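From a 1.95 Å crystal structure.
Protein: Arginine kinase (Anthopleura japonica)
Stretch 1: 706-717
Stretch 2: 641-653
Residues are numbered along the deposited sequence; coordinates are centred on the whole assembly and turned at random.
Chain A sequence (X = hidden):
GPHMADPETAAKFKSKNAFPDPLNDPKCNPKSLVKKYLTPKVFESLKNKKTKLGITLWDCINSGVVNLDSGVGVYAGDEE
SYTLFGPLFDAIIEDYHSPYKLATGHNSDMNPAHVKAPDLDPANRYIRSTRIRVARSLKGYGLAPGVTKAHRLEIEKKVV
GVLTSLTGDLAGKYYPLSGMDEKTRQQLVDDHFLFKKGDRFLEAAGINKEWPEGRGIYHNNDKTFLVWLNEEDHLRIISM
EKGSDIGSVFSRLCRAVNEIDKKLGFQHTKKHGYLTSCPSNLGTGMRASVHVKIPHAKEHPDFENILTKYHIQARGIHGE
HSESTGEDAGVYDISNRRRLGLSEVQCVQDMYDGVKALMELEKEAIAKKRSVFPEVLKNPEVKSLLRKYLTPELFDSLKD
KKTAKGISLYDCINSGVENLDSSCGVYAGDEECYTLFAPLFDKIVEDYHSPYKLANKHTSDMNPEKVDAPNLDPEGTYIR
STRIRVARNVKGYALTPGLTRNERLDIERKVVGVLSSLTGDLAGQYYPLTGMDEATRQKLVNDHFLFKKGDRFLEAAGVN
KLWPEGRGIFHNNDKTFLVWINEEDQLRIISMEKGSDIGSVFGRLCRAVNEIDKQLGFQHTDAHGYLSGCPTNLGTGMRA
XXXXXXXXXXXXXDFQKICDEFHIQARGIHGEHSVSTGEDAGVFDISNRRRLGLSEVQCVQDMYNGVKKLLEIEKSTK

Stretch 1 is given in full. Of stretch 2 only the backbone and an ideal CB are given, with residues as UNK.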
# COMPACT_ATOMS: atom_id res chain seq x y z
N GLY A 706 22.34 1.60 39.26
CA GLY A 706 23.30 0.60 38.79
C GLY A 706 24.51 1.22 38.13
O GLY A 706 25.64 0.91 38.50
N VAL A 707 24.27 2.08 37.14
CA VAL A 707 25.34 2.78 36.43
C VAL A 707 26.19 3.63 37.38
O VAL A 707 27.42 3.73 37.21
CB VAL A 707 24.78 3.65 35.28
CG1 VAL A 707 25.86 4.50 34.65
CG2 VAL A 707 24.14 2.76 34.21
N LYS A 708 25.55 4.22 38.38
CA LYS A 708 26.25 5.02 39.38
C LYS A 708 27.31 4.18 40.08
O LYS A 708 28.45 4.60 40.24
CB LYS A 708 25.26 5.58 40.40
CG LYS A 708 25.85 6.56 41.41
CD LYS A 708 24.76 7.00 42.39
CE LYS A 708 25.07 8.34 43.04
NZ LYS A 708 26.32 8.29 43.86
N LYS A 709 26.93 2.97 40.49
CA LYS A 709 27.87 2.07 41.16
C LYS A 709 28.97 1.57 40.23
O LYS A 709 30.11 1.37 40.66
CB LYS A 709 27.12 0.90 41.80
CG LYS A 709 26.19 1.33 42.92
CD LYS A 709 25.83 0.17 43.83
CE LYS A 709 25.24 0.68 45.14
NZ LYS A 709 25.03 -0.41 46.13
N LEU A 710 28.64 1.36 38.96
CA LEU A 710 29.64 0.98 37.97
C LEU A 710 30.63 2.13 37.78
O LEU A 710 31.83 1.90 37.60
CB LEU A 710 28.97 0.63 36.63
CG LEU A 710 27.99 -0.54 36.67
CD1 LEU A 710 27.39 -0.79 35.30
CD2 LEU A 710 28.68 -1.80 37.18
N LEU A 711 30.13 3.36 37.84
CA LEU A 711 30.99 4.53 37.70
C LEU A 711 31.92 4.69 38.89
O LEU A 711 33.09 5.08 38.74
CB LEU A 711 30.16 5.80 37.52
CG LEU A 711 29.87 6.19 36.08
CD1 LEU A 711 29.39 7.62 35.98
CD2 LEU A 711 31.12 5.99 35.24
N GLU A 712 31.41 4.40 40.09
CA GLU A 712 32.20 4.55 41.31
C GLU A 712 33.42 3.63 41.32
O GLU A 712 34.45 3.97 41.89
CB GLU A 712 31.32 4.33 42.55
CG GLU A 712 30.56 5.59 43.00
CD GLU A 712 29.28 5.28 43.76
OE1 GLU A 712 28.91 4.09 43.87
OE2 GLU A 712 28.64 6.23 44.25
N ILE A 713 33.29 2.48 40.67
CA ILE A 713 34.40 1.54 40.53
C ILE A 713 35.35 1.97 39.41
O ILE A 713 36.58 1.91 39.56
CB ILE A 713 33.90 0.09 40.32
CG1 ILE A 713 33.15 -0.40 41.56
CG2 ILE A 713 35.05 -0.84 39.98
CD1 ILE A 713 32.54 -1.79 41.42
N GLU A 714 34.79 2.42 38.29
CA GLU A 714 35.63 2.88 37.18
C GLU A 714 36.40 4.16 37.52
O GLU A 714 37.37 4.50 36.83
CB GLU A 714 34.78 3.10 35.92
CG GLU A 714 35.53 2.86 34.62
CD GLU A 714 35.94 1.41 34.45
OE1 GLU A 714 36.98 1.16 33.82
OE2 GLU A 714 35.22 0.51 34.95
N LYS A 715 35.98 4.84 38.58
CA LYS A 715 36.55 6.14 38.95
C LYS A 715 37.43 6.11 40.21
O LYS A 715 38.09 7.10 40.52
CB LYS A 715 35.45 7.18 39.11
CG LYS A 715 35.12 7.97 37.85
CD LYS A 715 33.81 8.73 38.00
CE LYS A 715 33.73 9.39 39.37
NZ LYS A 715 32.49 10.20 39.54
N SER A 716 37.42 4.99 40.93
CA SER A 716 38.30 4.86 42.10
C SER A 716 39.78 4.83 41.70
O SER A 716 40.13 4.30 40.64
CB SER A 716 37.93 3.63 42.94
OG SER A 716 37.75 2.48 42.14
N THR A 717 40.62 5.41 42.54
CA THR A 717 42.04 5.59 42.24
C THR A 717 42.94 4.64 43.02
O THR A 717 42.62 3.46 43.19
CB THR A 717 42.48 7.05 42.52
OG1 THR A 717 43.89 7.19 42.29
CG2 THR A 717 42.17 7.42 43.96
N UNK A 641 18.82 2.51 27.65
CA UNK A 641 20.16 2.11 27.21
C UNK A 641 21.19 3.17 27.58
O UNK A 641 20.97 4.36 27.40
CB UNK A 641 20.18 1.86 25.70
N UNK A 642 22.32 2.72 28.13
CA UNK A 642 23.42 3.60 28.46
C UNK A 642 24.71 3.05 27.86
O UNK A 642 25.08 1.90 28.14
CB UNK A 642 23.55 3.76 29.98
N UNK A 643 25.37 3.85 27.02
CA UNK A 643 26.63 3.46 26.41
C UNK A 643 27.78 3.95 27.29
O UNK A 643 27.97 5.15 27.44
CB UNK A 643 26.75 4.02 24.99
N UNK A 644 28.54 3.02 27.86
CA UNK A 644 29.52 3.39 28.88
C UNK A 644 30.80 2.54 28.83
O UNK A 644 30.75 1.34 28.55
CB UNK A 644 28.88 3.27 30.27
N UNK A 645 31.95 3.18 29.08
CA UNK A 645 33.24 2.51 29.04
C UNK A 645 33.64 2.01 30.42
O UNK A 645 34.03 2.80 31.28
CB UNK A 645 34.31 3.45 28.49
N UNK A 646 33.55 0.71 30.64
CA UNK A 646 33.71 0.16 31.98
C UNK A 646 34.63 -1.08 32.04
O UNK A 646 34.21 -2.16 32.45
CB UNK A 646 32.33 -0.20 32.54
N UNK A 647 35.91 -0.93 31.63
CA UNK A 647 36.84 -2.07 31.68
C UNK A 647 37.13 -2.54 33.10
O UNK A 647 37.11 -3.75 33.36
CB UNK A 647 38.16 -1.70 30.99
N UNK A 648 37.40 -1.60 34.01
CA UNK A 648 37.66 -1.94 35.41
C UNK A 648 36.50 -2.69 36.07
O UNK A 648 36.68 -3.79 36.59
CB UNK A 648 37.96 -0.67 36.20
N UNK A 649 35.30 -2.12 36.05
CA UNK A 649 34.18 -2.75 36.75
C UNK A 649 33.62 -4.00 36.06
O UNK A 649 33.04 -4.85 36.72
CB UNK A 649 33.05 -1.73 36.91
N UNK A 650 33.78 -4.12 34.74
CA UNK A 650 33.36 -5.35 34.06
C UNK A 650 34.17 -6.56 34.54
O UNK A 650 33.71 -7.70 34.48
CB UNK A 650 33.51 -5.19 32.55
N UNK A 651 35.38 -6.28 35.04
CA UNK A 651 36.24 -7.32 35.61
C UNK A 651 36.14 -7.38 37.14
O UNK A 651 36.63 -8.32 37.77
CB UNK A 651 37.69 -7.08 35.20
N UNK A 652 35.50 -6.37 37.73
CA UNK A 652 35.28 -6.32 39.17
C UNK A 652 34.31 -7.43 39.59
O UNK A 652 33.42 -7.79 38.82
CB UNK A 652 34.74 -4.95 39.58
N UNK A 653 34.48 -7.97 40.80
CA UNK A 653 33.56 -9.04 41.25
C UNK A 653 32.27 -8.53 41.91
O UNK A 653 31.48 -9.35 42.36
CB UNK A 653 34.29 -9.95 42.24

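Position 641 lies on a strand, and nothing of stretch 1 comes within 5.5 Å of its ideal CB, so this face leaves the choice open; the residue is Ser641. At 642 the CA-to-CB bond points toward the helix, and the ideal CB lies 4.4 Å from Val707 CG2. An apolar side chain fits, and the extended backbone suits a beta-branched one. It is Val642, whose CG1 packs 4.3 Å from Val707 CG2. Position 643 is out of reach of stretch 1, which sets no preference there; it is His643. The CB of 644 again points toward the helix but stops 5.5 Å from Val707 CG1, leaving room for a medium or large apolar group. Val644 takes the place without closing the gap fully. At 645 the CB points sideways with no neighbour, and a long polar chain could run off freely, as that of Lys645 does.

At 646 the ideal CB is 3.8 Å from Glu714 OE2 and 5.4 Å from Leu710 CB, beside the leucines of the helix. Leucine, isoleucine or methionine would suit. Ile646 sets its CD1 4.2 Å from Leu711 CD2 and its CG2 4.4 Å from Leu710 CB.

Positions 647 to 649 pass the carboxylate of Glu714. At 647, phi of -65° permits proline, and no amide hydrogen is needed from its nitrogen; Pro647 places its CD 3.0 Å from Glu714 OE1. The amides of the next two positions bind the carboxylate whatever their side chains: N of 648 donates to Glu714 OE1 (2.8 Å) and N of 649 to Glu714 OE2 (2.9 Å), which rules out proline at both. The CB of 648 points toward the helix end, where the carbonyls of Ile713 and Ser716 are acceptors, so a long donor such as lysine or arginine is attractive. Lys648 reaches across, with NZ 2.7 Å from Ser716 O. At 649 space is short: the ideal CB is 3.8 Å from Ile713 CG2 and 3.9 Å from Leu710 O. A small residue fits best, and Ala649 CB rests 3.6 Å from Ile713 CG2.

Positions 650 and 651 have no contact with stretch 1 and could be many residues. Ser650 turns its OG back to within 3.0 Å of Ile646 O; Ala651 is simply small.

At 652 the CA-to-CB bond points toward stretch 1, and the ideal CB of 652 lies 4.1 Å from Ile713 CG2, so a flat ring or an aliphatic chain could cover that residue. His652 does so, with Ile713 CD1 over one face, 3.6 Å from the ring centroid. Position 653 points away, and Pro653 makes no contact.

Stretch 2 641-653: SVHVKIPKASAHP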
# COMPACT_ATOMS: atom_id res chain seq x y z
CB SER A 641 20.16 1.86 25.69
OG SER A 641 21.39 1.31 25.26
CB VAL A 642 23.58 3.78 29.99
CG1 VAL A 642 24.97 4.29 30.33
CG2 VAL A 642 22.52 4.71 30.53
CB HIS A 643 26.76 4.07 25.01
CG HIS A 643 25.92 3.40 23.97
ND1 HIS A 643 26.12 3.59 22.62
CD2 HIS A 643 24.89 2.53 24.08
CE1 HIS A 643 25.24 2.88 21.94
NE2 HIS A 643 24.49 2.22 22.80
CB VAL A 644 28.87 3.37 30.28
CG1 VAL A 644 28.58 1.96 30.71
CG2 VAL A 644 29.74 4.07 31.30
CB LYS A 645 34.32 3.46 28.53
CG LYS A 645 34.03 4.08 27.18
CD LYS A 645 35.23 4.88 26.73
CE LYS A 645 34.95 5.60 25.43
NZ LYS A 645 36.20 6.17 24.88
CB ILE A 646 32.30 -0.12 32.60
CG1 ILE A 646 31.40 1.12 32.51
CG2 ILE A 646 32.38 -0.47 34.05
CD1 ILE A 646 31.81 2.25 33.45
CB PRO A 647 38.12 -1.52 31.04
CG PRO A 647 37.66 -0.38 30.19
CD PRO A 647 36.53 0.23 30.96
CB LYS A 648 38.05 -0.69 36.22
CG LYS A 648 39.28 0.04 35.70
CD LYS A 648 40.03 0.77 36.81
CE LYS A 648 39.16 1.80 37.51
NZ LYS A 648 39.88 2.47 38.63
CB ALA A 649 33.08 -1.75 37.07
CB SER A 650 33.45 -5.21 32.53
OG SER A 650 34.78 -5.05 32.09
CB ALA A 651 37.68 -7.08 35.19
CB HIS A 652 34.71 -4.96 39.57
CG HIS A 652 34.96 -4.59 41.00
ND1 HIS A 652 34.11 -4.94 42.03
CD2 HIS A 652 35.95 -3.87 41.58
CE1 HIS A 652 34.57 -4.47 43.17
NE2 HIS A 652 35.69 -3.81 42.92
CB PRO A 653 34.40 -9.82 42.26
CG PRO A 653 35.33 -8.80 42.82
CD PRO A 653 35.64 -7.84 41.70
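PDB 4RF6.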